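Local coordinates for protein alkaline phosphatase (Thermus thermophilus, PDB 7KWD) that probably hydrolyses phosphate monoesters at alkaline pH, as a homodimeric enzyme that carries zinc and magnesium in its active site, at residues Leu41-Asp47 and Phe265-Ala271; Leu138-Val144 and Val176-Gly181; Leu247-Gln252 and Glu295-Leu300. One frame throughout, in Å; residues are numbered along the deposited sequence.

Contact 1. Residues Leu41-Asp47 and Phe265-Ala271. With MG (magnesium ion), chain D; ZN (zinc ion), chain E.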
ATOM      1  N   LEU A  41      28.629  -3.423  -1.360  1.00 22.76           N
ATOM      2  CA  LEU A  41      27.181  -3.468  -1.534  1.00 19.42           C
ATOM      3  C   LEU A  41      26.580  -3.791  -0.184  1.00 24.76           C
ATOM      4  O   LEU A  41      26.938  -4.802   0.428  1.00 21.10           O
ATOM      5  CB  LEU A  41      26.782  -4.539  -2.549  1.00 22.03           C
ATOM      6  CG  LEU A  41      25.290  -4.778  -2.741  1.00 26.03           C
ATOM      7  CD1 LEU A  41      24.651  -3.573  -3.396  1.00 24.28           C
ATOM      8  CD2 LEU A  41      25.098  -6.026  -3.587  1.00 23.77           C
ATOM      9  N   ILE A  42      25.652  -2.960   0.256  1.00 22.48           N
ATOM     10  CA  ILE A  42      24.844  -3.229   1.444  1.00 22.79           C
ATOM     11  C   ILE A  42      23.411  -3.355   0.976  1.00 24.04           C
ATOM     12  O   ILE A  42      22.926  -2.479   0.241  1.00 23.23           O
ATOM     13  CB  ILE A  42      24.973  -2.113   2.500  1.00 21.10           C
ATOM     14  CG1 ILE A  42      26.447  -1.871   2.825  1.00 27.58           C
ATOM     15  CG2 ILE A  42      24.199  -2.494   3.738  1.00 26.77           C
ATOM     16  CD1 ILE A  42      26.720  -0.685   3.698  1.00 27.17           C
ATOM     17  N   VAL A  43      22.745  -4.435   1.370  1.00 22.95           N
ATOM     18  CA  VAL A  43      21.333  -4.648   1.050  1.00 19.89           C
ATOM     19  C   VAL A  43      20.555  -4.684   2.366  1.00 22.04           C
ATOM     20  O   VAL A  43      20.772  -5.576   3.190  1.00 22.77           O
ATOM     21  CB  VAL A  43      21.108  -5.942   0.249  1.00 22.96           C
ATOM     22  CG1 VAL A  43      19.637  -6.065  -0.163  1.00 22.47           C
ATOM     23  CG2 VAL A  43      22.029  -6.032  -1.002  1.00 25.65           C
ATOM     24  N   PHE A  44      19.641  -3.740   2.545  1.00 22.61           N
ATOM     25  CA  PHE A  44      18.865  -3.577   3.777  1.00 20.37           C
ATOM     26  C   PHE A  44      17.438  -3.984   3.421  1.00 18.90           C
ATOM     27  O   PHE A  44      16.724  -3.245   2.731  1.00 21.35           O
ATOM     28  CB  PHE A  44      18.971  -2.143   4.291  1.00 23.10           C
ATOM     29  CG  PHE A  44      18.397  -1.939   5.668  1.00 20.46           C
ATOM     30  CD1 PHE A  44      17.861  -2.955   6.404  1.00 22.41           C
ATOM     31  CD2 PHE A  44      18.354  -0.632   6.203  1.00 22.39           C
ATOM     32  CE1 PHE A  44      17.293  -2.751   7.639  1.00 26.79           C
ATOM     33  CE2 PHE A  44      17.812  -0.418   7.482  1.00 26.82           C
ATOM     34  CZ  PHE A  44      17.283  -1.486   8.197  1.00 27.43           C
ATOM     35  N   VAL A  45      17.041  -5.177   3.860  1.00 21.41           N
ATOM     36  CA  VAL A  45      15.697  -5.692   3.592  1.00 18.14           C
ATOM     37  C   VAL A  45      14.789  -5.342   4.763  1.00 21.85           C
ATOM     38  O   VAL A  45      15.083  -5.691   5.909  1.00 21.88           O
ATOM     39  CB  VAL A  45      15.708  -7.205   3.371  1.00 23.42           C
ATOM     40  CG1 VAL A  45      14.275  -7.702   3.127  1.00 20.57           C
ATOM     41  CG2 VAL A  45      16.642  -7.562   2.238  1.00 25.78           C
ATOM     42  N   TYR A  46      13.680  -4.659   4.462  1.00 19.67           N
ATOM     43  CA  TYR A  46      12.566  -4.476   5.383  1.00 17.41           C
ATOM     44  C   TYR A  46      11.562  -5.593   5.092  1.00 22.95           C
ATOM     45  O   TYR A  46      10.773  -5.512   4.160  1.00 22.70           O
ATOM     46  CB  TYR A  46      11.935  -3.104   5.171  1.00 21.05           C
ATOM     47  CG  TYR A  46      12.622  -1.894   5.789  1.00 23.50           C
ATOM     48  CD1 TYR A  46      13.923  -1.541   5.447  1.00 21.54           C
ATOM     49  CD2 TYR A  46      11.923  -1.043   6.641  1.00 18.54           C
ATOM     50  CE1 TYR A  46      14.509  -0.410   5.972  1.00 25.32           C
ATOM     51  CE2 TYR A  46      12.500   0.104   7.160  1.00 23.32           C
ATOM     52  CZ  TYR A  46      13.789   0.412   6.828  1.00 28.41           C
ATOM     53  OH  TYR A  46      14.380   1.533   7.360  1.00 25.88           O
ATOM     54  N   ASP A  47      11.587  -6.663   5.883  1.00 24.56           N
ATOM     55  CA  ASP A  47      10.750  -7.813   5.596  1.00 21.47           C
ATOM     56  C   ASP A  47       9.296  -7.519   5.954  1.00 22.82           C
ATOM     57  O   ASP A  47       9.003  -7.118   7.075  1.00 21.51           O
ATOM     58  CB  ASP A  47      11.244  -9.038   6.362  1.00 21.53           C
ATOM     59  CG  ASP A  47      10.768 -10.305   5.741  1.00 25.39           C
ATOM     60  OD1 ASP A  47       9.530 -10.412   5.602  1.00 21.85           O
ATOM     61  OD2 ASP A  47      11.616 -11.160   5.355  1.00 24.97           O
ATOM     62  N   PHE A 265      33.311  -5.876   0.263  1.00 28.43           N
ATOM     63  CA  PHE A 265      32.351  -6.697   0.992  1.00 25.58           C
ATOM     64  C   PHE A 265      30.924  -6.518   0.513  1.00 29.21           C
ATOM     65  O   PHE A 265      30.578  -5.530  -0.139  1.00 21.05           O
ATOM     66  CB  PHE A 265      32.411  -6.366   2.497  1.00 22.43           C
ATOM     67  CG  PHE A 265      31.768  -5.040   2.855  1.00 25.40           C
ATOM     68  CD1 PHE A 265      32.548  -3.891   2.945  1.00 22.96           C
ATOM     69  CD2 PHE A 265      30.391  -4.959   3.136  1.00 27.33           C
ATOM     70  CE1 PHE A 265      31.964  -2.664   3.273  1.00 26.23           C
ATOM     71  CE2 PHE A 265      29.806  -3.749   3.473  1.00 26.63           C
ATOM     72  CZ  PHE A 265      30.609  -2.593   3.555  1.00 31.77           C
ATOM     73  N   VAL A 266      30.099  -7.499   0.873  1.00 19.59           N
ATOM     74  CA  VAL A 266      28.649  -7.445   0.721  1.00 20.01           C
ATOM     75  C   VAL A 266      28.024  -7.753   2.080  1.00 21.74           C
ATOM     76  O   VAL A 266      28.529  -8.592   2.832  1.00 21.87           O
ATOM     77  CB  VAL A 266      28.142  -8.423  -0.359  1.00 25.40           C
ATOM     78  CG1 VAL A 266      28.755  -8.058  -1.720  1.00 27.18           C
ATOM     79  CG2 VAL A 266      28.449  -9.875   0.006  1.00 24.50           C
ATOM     80  N   LEU A 267      26.939  -7.066   2.389  1.00 24.18           N
ATOM     81  CA  LEU A 267      26.263  -7.185   3.663  1.00 21.62           C
ATOM     82  C   LEU A 267      24.774  -7.190   3.393  1.00 23.82           C
ATOM     83  O   LEU A 267      24.274  -6.358   2.633  1.00 22.01           O
ATOM     84  CB  LEU A 267      26.637  -6.022   4.582  1.00 19.62           C
ATOM     85  CG  LEU A 267      25.792  -5.723   5.808  1.00 20.39           C
ATOM     86  CD1 LEU A 267      25.879  -6.952   6.716  1.00 19.74           C
ATOM     87  CD2 LEU A 267      26.292  -4.452   6.529  1.00 18.04           C
ATOM     88  N   GLN A 268      24.068  -8.134   3.991  1.00 23.10           N
ATOM     89  CA  GLN A 268      22.624  -8.054   4.098  1.00 21.09           C
ATOM     90  C   GLN A 268      22.286  -7.701   5.543  1.00 19.13           C
ATOM     91  O   GLN A 268      22.782  -8.338   6.482  1.00 24.38           O
ATOM     92  CB  GLN A 268      21.940  -9.362   3.706  1.00 21.04           C
ATOM     93  CG  GLN A 268      20.403  -9.217   3.667  1.00 21.18           C
ATOM     94  CD  GLN A 268      19.639 -10.535   3.641  1.00 25.71           C
ATOM     95  OE1 GLN A 268      19.163 -11.009   4.666  1.00 22.78           O
ATOM     96  NE2 GLN A 268      19.471 -11.101   2.449  1.00 21.85           N
ATOM     97  N   VAL A 269      21.511  -6.647   5.724  1.00 21.27           N
ATOM     98  CA  VAL A 269      20.897  -6.320   7.004  1.00 18.40           C
ATOM     99  C   VAL A 269      19.419  -6.564   6.838  1.00 18.69           C
ATOM    100  O   VAL A 269      18.825  -6.056   5.885  1.00 22.65           O
ATOM    101  CB  VAL A 269      21.154  -4.858   7.406  1.00 24.88           C
ATOM    102  CG1 VAL A 269      20.524  -4.558   8.778  1.00 22.81           C
ATOM    103  CG2 VAL A 269      22.647  -4.570   7.381  1.00 27.82           C
ATOM    104  N   GLU A 270      18.819  -7.315   7.765  1.00 20.08           N
ATOM    105  CA  GLU A 270      17.401  -7.616   7.687  1.00 27.41           C
ATOM    106  C   GLU A 270      16.668  -7.127   8.923  1.00 24.77           C
ATOM    107  O   GLU A 270      16.992  -7.531  10.051  1.00 25.86           O
ATOM    108  CB  GLU A 270      17.111  -9.110   7.518  1.00 25.29           C
ATOM    109  CG  GLU A 270      15.662  -9.278   6.974  1.00 26.44           C
ATOM    110  CD  GLU A 270      15.104 -10.631   7.262  1.00 26.71           C
ATOM    111  OE1 GLU A 270      15.801 -11.411   7.956  1.00 27.28           O
ATOM    112  OE2 GLU A 270      14.002 -10.897   6.788  1.00 24.58           O
ATOM    113  N   ALA A 271      15.701  -6.241   8.713  1.00 24.45           N
ATOM    114  CA  ALA A 271      14.700  -5.927   9.727  1.00 22.45           C
ATOM    115  C   ALA A 271      13.596  -6.937   9.494  1.00 24.33           C
ATOM    116  O   ALA A 271      12.577  -6.662   8.865  1.00 23.37           O
ATOM    117  CB  ALA A 271      14.209  -4.494   9.602  1.00 25.24           C
TER
HETATM  118 MG    MG D 602      12.863 -12.543   6.431  1.00 33.75          MG
HETATM  119 ZN    ZN E 603       9.385 -11.783   3.886  1.00 37.00          ZN
HETATM  120  O   HOH W   1      14.368 -13.833   7.190  1.00 29.14           O
HETATM  121  O   HOH W   2      11.874 -14.188   6.061  1.00 33.87           O
HETATM  122  O   HOH W   3      11.416 -12.227   8.225  1.00 25.03           O
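L41 to Y46 pairs in parallel with V266 to A271, the strand axes 4.7 Å apart at 15°, and seven backbone hydrogen bonds run from L41 N on F265 O to D47 N on A271 O. I42, F44, L267, V269 and A271 share one face. There I42 CG2 lies beside L267 CD2 at 4.0 Å, the two side chains pointing the same way, and I42 CG1 reaches F265 CE2. With F44 CG anti to the backbone N (chi1 -170°), the ring leans over the neighbouring strand: its edge meets V269 O and A271 N, and F44 CE1 is 3.9 Å from V269 CG1. At the C-terminal end the carboxylates of D47 and E270 converge on magnesium, bound by D47 OD2 at 2.1 Å and E270 OE2 at 2.0 Å. D47 OD2 and E270 OE2 come within 2.8 Å of each other, a spacing the shared metal allows. T148 and three waters complete the site; water 1 also donates to E270 OE1. D47 OD1 binds zinc at 2.2 Å. F44 packs on helix 283-306 and V269 on helix 247-259, helix 459-468 covers L41, V43 and V266, and strand 310-325 pairs in parallel along the other edge of 41-46.

Contact 2. Residues Leu138-Val144 and Val176-Gly181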
ATOM      1  N   LEU A 138      25.879 -11.399   7.153  1.00 21.59           N
ATOM      2  CA  LEU A 138      24.432 -11.523   7.296  1.00 18.41           C
ATOM      3  C   LEU A 138      24.034 -11.080   8.706  1.00 22.32           C
ATOM      4  O   LEU A 138      24.502 -11.640   9.703  1.00 24.06           O
ATOM      5  CB  LEU A 138      23.975 -12.960   7.034  1.00 22.36           C
ATOM      6  CG  LEU A 138      24.341 -13.553   5.665  1.00 26.94           C
ATOM      7  CD1 LEU A 138      24.053 -15.051   5.580  1.00 23.59           C
ATOM      8  CD2 LEU A 138      23.576 -12.821   4.573  1.00 25.86           C
ATOM      9  N   VAL A 139      23.173 -10.087   8.792  1.00 20.40           N
ATOM     10  CA  VAL A 139      22.762  -9.534  10.074  1.00 21.07           C
ATOM     11  C   VAL A 139      21.259  -9.447  10.074  1.00 24.94           C
ATOM     12  O   VAL A 139      20.674  -8.821   9.173  1.00 22.44           O
ATOM     13  CB  VAL A 139      23.378  -8.138  10.320  1.00 19.01           C
ATOM     14  CG1 VAL A 139      22.895  -7.603  11.675  1.00 26.94           C
ATOM     15  CG2 VAL A 139      24.884  -8.217  10.307  1.00 18.07           C
ATOM     16  N   THR A 140      20.621 -10.044  11.081  1.00 21.65           N
ATOM     17  CA  THR A 140      19.163 -10.016  11.071  1.00 22.04           C
ATOM     18  C   THR A 140      18.580 -10.135  12.466  1.00 23.54           C
ATOM     19  O   THR A 140      19.254 -10.562  13.394  1.00 26.80           O
ATOM     20  CB  THR A 140      18.612 -11.155  10.205  1.00 25.80           C
ATOM     21  OG1 THR A 140      17.189 -11.194  10.290  1.00 26.33           O
ATOM     22  CG2 THR A 140      19.174 -12.488  10.683  1.00 26.20           C
ATOM     23  N   THR A 141      17.316  -9.735  12.596  1.00 22.22           N
ATOM     24  CA  THR A 141      16.561  -9.937  13.823  1.00 22.92           C
ATOM     25  C   THR A 141      15.780 -11.246  13.816  1.00 24.02           C
ATOM     26  O   THR A 141      15.202 -11.606  14.849  1.00 26.02           O
ATOM     27  CB  THR A 141      15.581  -8.777  14.065  1.00 27.14           C
ATOM     28  OG1 THR A 141      14.727  -8.621  12.921  1.00 24.62           O
ATOM     29  CG2 THR A 141      16.322  -7.477  14.340  1.00 30.06           C
ATOM     30  N   THR A 142      15.729 -11.957  12.684  1.00 23.41           N
ATOM     31  CA  THR A 142      15.215 -13.312  12.704  1.00 24.21           C
ATOM     32  C   THR A 142      16.318 -14.267  13.158  1.00 24.00           C
ATOM     33  O   THR A 142      17.473 -13.864  13.378  1.00 24.63           O
ATOM     34  CB  THR A 142      14.699 -13.731  11.321  1.00 22.23           C
ATOM     35  OG1 THR A 142      15.804 -13.803  10.409  1.00 23.97           O
ATOM     36  CG2 THR A 142      13.653 -12.737  10.779  1.00 24.70           C
ATOM     37  N   THR A 143      15.974 -15.560  13.259  1.00 27.54           N
ATOM     38  CA  THR A 143      16.999 -16.594  13.295  1.00 23.55           C
ATOM     39  C   THR A 143      17.965 -16.344  12.148  1.00 24.11           C
ATOM     40  O   THR A 143      17.565 -15.959  11.045  1.00 27.48           O
ATOM     41  CB  THR A 143      16.397 -17.997  13.180  1.00 21.22           C
ATOM     42  OG1 THR A 143      15.570 -18.050  12.027  1.00 27.59           O
ATOM     43  CG2 THR A 143      15.565 -18.334  14.425  1.00 25.96           C
ATOM     44  N   VAL A 144      19.257 -16.514  12.428  1.00 22.70           N
ATOM     45  CA  VAL A 144      20.258 -16.126  11.454  1.00 22.69           C
ATOM     46  C   VAL A 144      20.189 -17.006  10.216  1.00 25.71           C
ATOM     47  O   VAL A 144      20.636 -16.593   9.133  1.00 24.35           O
ATOM     48  CB  VAL A 144      21.632 -16.156  12.145  1.00 25.01           C
ATOM     49  CG1 VAL A 144      22.088 -17.625  12.387  1.00 26.57           C
ATOM     50  CG2 VAL A 144      22.620 -15.395  11.306  1.00 31.34           C
ATOM     51  N   VAL A 176      30.781 -12.719   8.739  1.00 20.93           N
ATOM     52  CA  VAL A 176      29.933 -12.284   9.843  1.00 22.28           C
ATOM     53  C   VAL A 176      28.546 -12.917   9.710  1.00 23.23           C
ATOM     54  O   VAL A 176      27.886 -12.770   8.681  1.00 22.35           O
ATOM     55  CB  VAL A 176      29.764 -10.744   9.902  1.00 28.38           C
ATOM     56  CG1 VAL A 176      28.762 -10.353  11.006  1.00 21.66           C
ATOM     57  CG2 VAL A 176      31.093 -10.046  10.103  1.00 25.90           C
ATOM     58  N   TYR A 177      28.074 -13.532  10.789  1.00 20.21           N
ATOM     59  CA  TYR A 177      26.718 -14.040  10.926  1.00 18.36           C
ATOM     60  C   TYR A 177      26.185 -13.561  12.270  1.00 23.09           C
ATOM     61  O   TYR A 177      26.726 -13.946  13.310  1.00 22.38           O
ATOM     62  CB  TYR A 177      26.678 -15.570  10.932  1.00 23.09           C
ATOM     63  CG  TYR A 177      27.102 -16.312   9.699  1.00 20.12           C
ATOM     64  CD1 TYR A 177      26.272 -16.377   8.585  1.00 20.67           C
ATOM     65  CD2 TYR A 177      28.285 -17.030   9.681  1.00 18.86           C
ATOM     66  CE1 TYR A 177      26.636 -17.111   7.470  1.00 22.63           C
ATOM     67  CE2 TYR A 177      28.672 -17.745   8.567  1.00 20.89           C
ATOM     68  CZ  TYR A 177      27.840 -17.794   7.467  1.00 23.57           C
ATOM     69  OH  TYR A 177      28.209 -18.513   6.362  1.00 19.52           O
ATOM     70  N   LEU A 178      25.108 -12.778  12.264  1.00 21.08           N
ATOM     71  CA  LEU A 178      24.535 -12.245  13.491  1.00 20.10           C
ATOM     72  C   LEU A 178      23.027 -12.323  13.427  1.00 29.44           C
ATOM     73  O   LEU A 178      22.423 -11.870  12.453  1.00 20.14           O
ATOM     74  CB  LEU A 178      24.934 -10.794  13.720  1.00 21.20           C
ATOM     75  CG  LEU A 178      26.400 -10.482  13.901  1.00 25.58           C
ATOM     76  CD1 LEU A 178      26.605  -8.994  13.853  1.00 21.04           C
ATOM     77  CD2 LEU A 178      26.934 -11.076  15.208  1.00 24.17           C
ATOM     78  N   GLY A 179      22.425 -12.874  14.473  1.00 23.89           N
ATOM     79  CA  GLY A 179      20.976 -12.969  14.552  1.00 26.00           C
ATOM     80  C   GLY A 179      20.558 -13.881  15.693  1.00 26.44           C
ATOM     81  O   GLY A 179      21.300 -14.053  16.668  1.00 27.28           O
ATOM     82  N   GLY A 180      19.344 -14.432  15.557  1.00 26.77           N
ATOM     83  CA  GLY A 180      18.806 -15.392  16.498  1.00 24.76           C
ATOM     84  C   GLY A 180      19.119 -16.834  16.116  1.00 25.07           C
ATOM     85  O   GLY A 180      19.896 -17.116  15.206  1.00 22.43           O
ATOM     86  N   GLY A 181      18.471 -17.761  16.828  1.00 24.54           N
ATOM     87  CA  GLY A 181      18.487 -19.165  16.453  1.00 25.26           C
ATOM     88  C   GLY A 181      19.450 -20.075  17.205  1.00 21.34           C
ATOM     89  O   GLY A 181      20.032 -20.989  16.619  1.00 24.17           O
TER
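L138 and Y177 lie side by side and point the same way, L138 CD1 meeting the edge of the tyrosine ring at Y177 CE1, 3.8 Å away. On the other face V139 and L178 also lie side by side, V139 CG2 4.0 Å from L178 CD1. Between these two faces the short parallel strands are joined by L138 N to V176 O, L178 N to L138 O and T140 N to L178 O. A beta bulge then shifts the register by two before G180 N bonds T142 O and V144 N, well above the carbonyl plane, bonds G180 O. With V144 CG1 between the backbone N and the carbonyl carbon (chi1 73°), CG2 lies anti to N, over L178 O and against Y177 CB. G179 fits this corner because a CB there would strike T142 O and T140 CG2. T140 OG1 accepts from T142 N at 2.9 Å, an ST turn, and also hydrogen-bonds E270 OE1, whose partner oxygen OE2 binds magnesium. A valine at T140 would probably leave T142 N and E270 OE1 short of a partner. T140 OG1, with T142 OG1 only weakly, is thus second shell to magnesium and likely to fix the turn of the E270 carboxylate.

Contact 3. Residues Leu247-Gln252 and Glu295-Leu300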
ATOM      1  N   LEU A 247      18.971  -4.230  16.429  1.00 26.63           N
ATOM      2  CA  LEU A 247      19.545  -4.390  15.093  1.00 21.84           C
ATOM      3  C   LEU A 247      20.757  -3.470  14.921  1.00 28.69           C
ATOM      4  O   LEU A 247      21.801  -3.886  14.390  1.00 25.21           O
ATOM      5  CB  LEU A 247      18.477  -4.141  14.041  1.00 24.35           C
ATOM      6  CG  LEU A 247      18.905  -4.486  12.600  1.00 23.61           C
ATOM      7  CD1 LEU A 247      19.382  -5.912  12.484  1.00 23.19           C
ATOM      8  CD2 LEU A 247      17.713  -4.227  11.669  1.00 26.04           C
ATOM      9  N   LYS A 248      20.653  -2.228  15.407  1.00 25.22           N
ATOM     10  CA  LYS A 248      21.773  -1.294  15.296  1.00 20.98           C
ATOM     11  C   LYS A 248      23.035  -1.860  15.924  1.00 23.02           C
ATOM     12  O   LYS A 248      24.130  -1.789  15.329  1.00 21.78           O
ATOM     13  CB  LYS A 248      21.414   0.040  15.970  1.00 24.74           C
ATOM     14  CG  LYS A 248      22.552   1.086  15.924  1.00 31.25           C
ATOM     15  CD  LYS A 248      22.104   2.354  16.671  1.00 37.20           C
ATOM     16  CE  LYS A 248      23.079   3.523  16.509  1.00 39.67           C
ATOM     17  NZ  LYS A 248      22.619   4.672  17.352  1.00 47.04           N
ATOM     18  N   GLU A 249      22.921  -2.401  17.141  1.00 22.95           N
ATOM     19  CA  GLU A 249      24.102  -2.931  17.826  1.00 31.37           C
ATOM     20  C   GLU A 249      24.762  -4.031  17.011  1.00 27.03           C
ATOM     21  O   GLU A 249      25.989  -4.169  17.009  1.00 29.21           O
ATOM     22  CB  GLU A 249      23.722  -3.465  19.217  1.00 27.26           C
ATOM     23  CG  GLU A 249      23.573  -2.352  20.273  1.00 34.35           C
ATOM     24  CD  GLU A 249      22.946  -2.800  21.600  1.00 33.59           C
ATOM     25  OE1 GLU A 249      22.077  -3.708  21.634  1.00 30.98           O
ATOM     26  OE2 GLU A 249      23.328  -2.210  22.622  1.00 46.22           O
ATOM     27  N   MET A 250      23.958  -4.850  16.344  1.00 27.90           N
ATOM     28  CA  MET A 250      24.519  -5.915  15.516  1.00 21.88           C
ATOM     29  C   MET A 250      25.212  -5.336  14.287  1.00 21.52           C
ATOM     30  O   MET A 250      26.335  -5.733  13.965  1.00 21.04           O
ATOM     31  CB  MET A 250      23.409  -6.897  15.127  1.00 18.93           C
ATOM     32  CG  MET A 250      22.980  -7.803  16.289  1.00 26.68           C
ATOM     33  SD  MET A 250      21.888  -9.154  15.847  1.00 27.00           S
ATOM     34  CE  MET A 250      20.335  -8.529  15.779  1.00 24.82           C
ATOM     35  N   VAL A 251      24.587  -4.361  13.611  1.00 21.36           N
ATOM     36  CA  VAL A 251      25.268  -3.723  12.478  1.00 25.39           C
ATOM     37  C   VAL A 251      26.569  -3.037  12.920  1.00 26.27           C
ATOM     38  O   VAL A 251      27.594  -3.113  12.224  1.00 23.99           O
ATOM     39  CB  VAL A 251      24.314  -2.742  11.773  1.00 22.94           C
ATOM     40  CG1 VAL A 251      25.049  -1.991  10.707  1.00 27.81           C
ATOM     41  CG2 VAL A 251      23.124  -3.505  11.139  1.00 26.98           C
ATOM     42  N   GLN A 252      26.554  -2.340  14.069  1.00 28.89           N
ATOM     43  CA  GLN A 252      27.774  -1.656  14.522  1.00 26.55           C
ATOM     44  C   GLN A 252      28.943  -2.628  14.643  1.00 29.50           C
ATOM     45  O   GLN A 252      30.092  -2.249  14.379  1.00 32.73           O
ATOM     46  CB  GLN A 252      27.544  -0.966  15.868  1.00 27.43           C
ATOM     47  CG  GLN A 252      26.572   0.176  15.798  1.00 30.54           C
ATOM     48  CD  GLN A 252      26.301   0.824  17.152  1.00 39.78           C
ATOM     49  OE1 GLN A 252      25.724   0.202  18.069  1.00 29.09           O
ATOM     50  NE2 GLN A 252      26.652   2.110  17.267  1.00 33.65           N
ATOM     51  N   GLU A 295      16.976   3.627  12.846  1.00 20.74           N
ATOM     52  CA  GLU A 295      18.276   3.907  13.456  1.00 24.05           C
ATOM     53  C   GLU A 295      19.392   3.269  12.653  1.00 25.03           C
ATOM     54  O   GLU A 295      20.498   3.818  12.545  1.00 22.61           O
ATOM     55  CB  GLU A 295      18.329   3.391  14.893  1.00 23.94           C
ATOM     56  CG  GLU A 295      17.473   4.186  15.858  1.00 33.83           C
ATOM     57  CD  GLU A 295      17.568   3.645  17.294  1.00 47.76           C
ATOM     58  OE1 GLU A 295      16.497   3.392  17.902  1.00 54.76           O
ATOM     59  OE2 GLU A 295      18.709   3.459  17.800  1.00 41.17           O
ATOM     60  N   VAL A 296      19.129   2.078  12.109  1.00 22.39           N
ATOM     61  CA  VAL A 296      20.134   1.389  11.295  1.00 24.08           C
ATOM     62  C   VAL A 296      20.393   2.163  10.015  1.00 20.40           C
ATOM     63  O   VAL A 296      21.545   2.317   9.584  1.00 22.53           O
ATOM     64  CB  VAL A 296      19.691  -0.056  10.996  1.00 19.35           C
ATOM     65  CG1 VAL A 296      20.633  -0.716   9.970  1.00 20.86           C
ATOM     66  CG2 VAL A 296      19.648  -0.885  12.300  1.00 22.02           C
ATOM     67  N   LEU A 297      19.324   2.661   9.391  1.00 25.53           N
ATOM     68  CA  LEU A 297      19.437   3.457   8.170  1.00 23.63           C
ATOM     69  C   LEU A 297      20.413   4.597   8.351  1.00 24.87           C
ATOM     70  O   LEU A 297      21.234   4.873   7.468  1.00 25.80           O
ATOM     71  CB  LEU A 297      18.070   3.996   7.827  1.00 21.81           C
ATOM     72  CG  LEU A 297      17.619   4.224   6.403  1.00 30.52           C
ATOM     73  CD1 LEU A 297      17.969   3.085   5.491  1.00 33.39           C
ATOM     74  CD2 LEU A 297      16.087   4.455   6.501  1.00 25.89           C
ATOM     75  N   GLU A 298      20.326   5.270   9.492  1.00 25.51           N
ATOM     76  CA  GLU A 298      21.185   6.400   9.764  1.00 28.11           C
ATOM     77  C   GLU A 298      22.618   5.949   9.809  1.00 24.21           C
ATOM     78  O   GLU A 298      23.493   6.600   9.237  1.00 27.55           O
ATOM     79  CB  GLU A 298      20.759   7.049  11.070  1.00 26.97           C
ATOM     80  CG  GLU A 298      19.462   7.816  10.871  1.00 39.94           C
ATOM     81  CD  GLU A 298      19.010   8.607  12.076  1.00 51.44           C
ATOM     82  OE1 GLU A 298      19.266   8.154  13.211  1.00 55.80           O
ATOM     83  OE2 GLU A 298      18.364   9.666  11.874  1.00 69.15           O
ATOM     84  N   LEU A 299      22.859   4.786  10.414  1.00 26.81           N
ATOM     85  CA  LEU A 299      24.191   4.207  10.426  1.00 27.73           C
ATOM     86  C   LEU A 299      24.678   3.874   9.024  1.00 27.85           C
ATOM     87  O   LEU A 299      25.822   4.154   8.658  1.00 27.12           O
ATOM     88  CB  LEU A 299      24.181   2.948  11.284  1.00 28.35           C
ATOM     89  CG  LEU A 299      25.400   2.825  12.174  1.00 43.04           C
ATOM     90  CD1 LEU A 299      25.423   3.980  13.173  1.00 53.15           C
ATOM     91  CD2 LEU A 299      25.302   1.483  12.852  1.00 43.96           C
ATOM     92  N   LEU A 300      23.821   3.225   8.226  1.00 24.21           N
ATOM     93  CA  LEU A 300      24.253   2.766   6.917  1.00 23.21           C
ATOM     94  C   LEU A 300      24.490   3.935   5.976  1.00 23.98           C
ATOM     95  O   LEU A 300      25.427   3.903   5.179  1.00 27.18           O
ATOM     96  CB  LEU A 300      23.209   1.808   6.343  1.00 22.75           C
ATOM     97  CG  LEU A 300      23.030   0.516   7.140  1.00 26.48           C
ATOM     98  CD1 LEU A 300      21.976  -0.381   6.492  1.00 24.95           C
ATOM     99  CD2 LEU A 300      24.372  -0.234   7.322  1.00 27.88           C
TER
HETATM  100  O   HOH W   4      21.772   5.399  14.490  1.00 31.87           O
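K248, L299 and V296 carry most of this packing of two helices, side by side on one face of the central sheet of the alkaline phosphatase fold; their axes run in the same general direction, 23° apart and 9.3 Å at closest approach. V296 is buried between the helices. V296 CG2, anti to the carbonyl carbon, presses on the first turn of 247-252, 3.5 Å from K248 N and 3.7 Å from L247 CG, while V296 CG1 meets V251 CG2 at 3.9 Å. One turn on, L299 and V251 overlap flank to flank, and L299 CD2 sits against Q252 CG at 3.5 Å. V251 CG1 is also met by L300 CD2, so this valine is held between both leucines and V296. On the sheet side, L247 and V251 rest on V139 and V269, and V296 and L300 on F44. K248 lies at the outer margin, all four torsions near 180°, and its extended chain crosses L299 at about a right angle, K248 CE packing on L299 CD1. K248 CD lies 3.7 Å from E295 OE2. The charged ends stay beyond a salt bridge, and water 4 spans the helices instead, donating to E295 O at 2.8 Å and accepting a weak bond from K248 NZ.

In the fold
Strands 40-46, 265-271, 135-140 and 176-178 lie next to one another in that order, all parallel, so contacts 1 and 2, with centres about 11 Å apart, are joined through the 265-271 and 135-140 pairing. Contact 3 packs on one face of these strands, its centre about 11 Å from that of contact 1 and about 14 Å from that of contact 2. Along the chain, both segments of contact 2 fall between those of contact 1, whereas the segments of contacts 1 and 3 alternate: helix 247-259 leads into strand 265-271, and helix 283-306 follows. Distant parts of the sequence therefore meet at the C-terminal strand ends, where contact 1 supplies metal ligands, contact 2 probably steadies one of them and contact 3 covers the face carrying F44, V269 and V139.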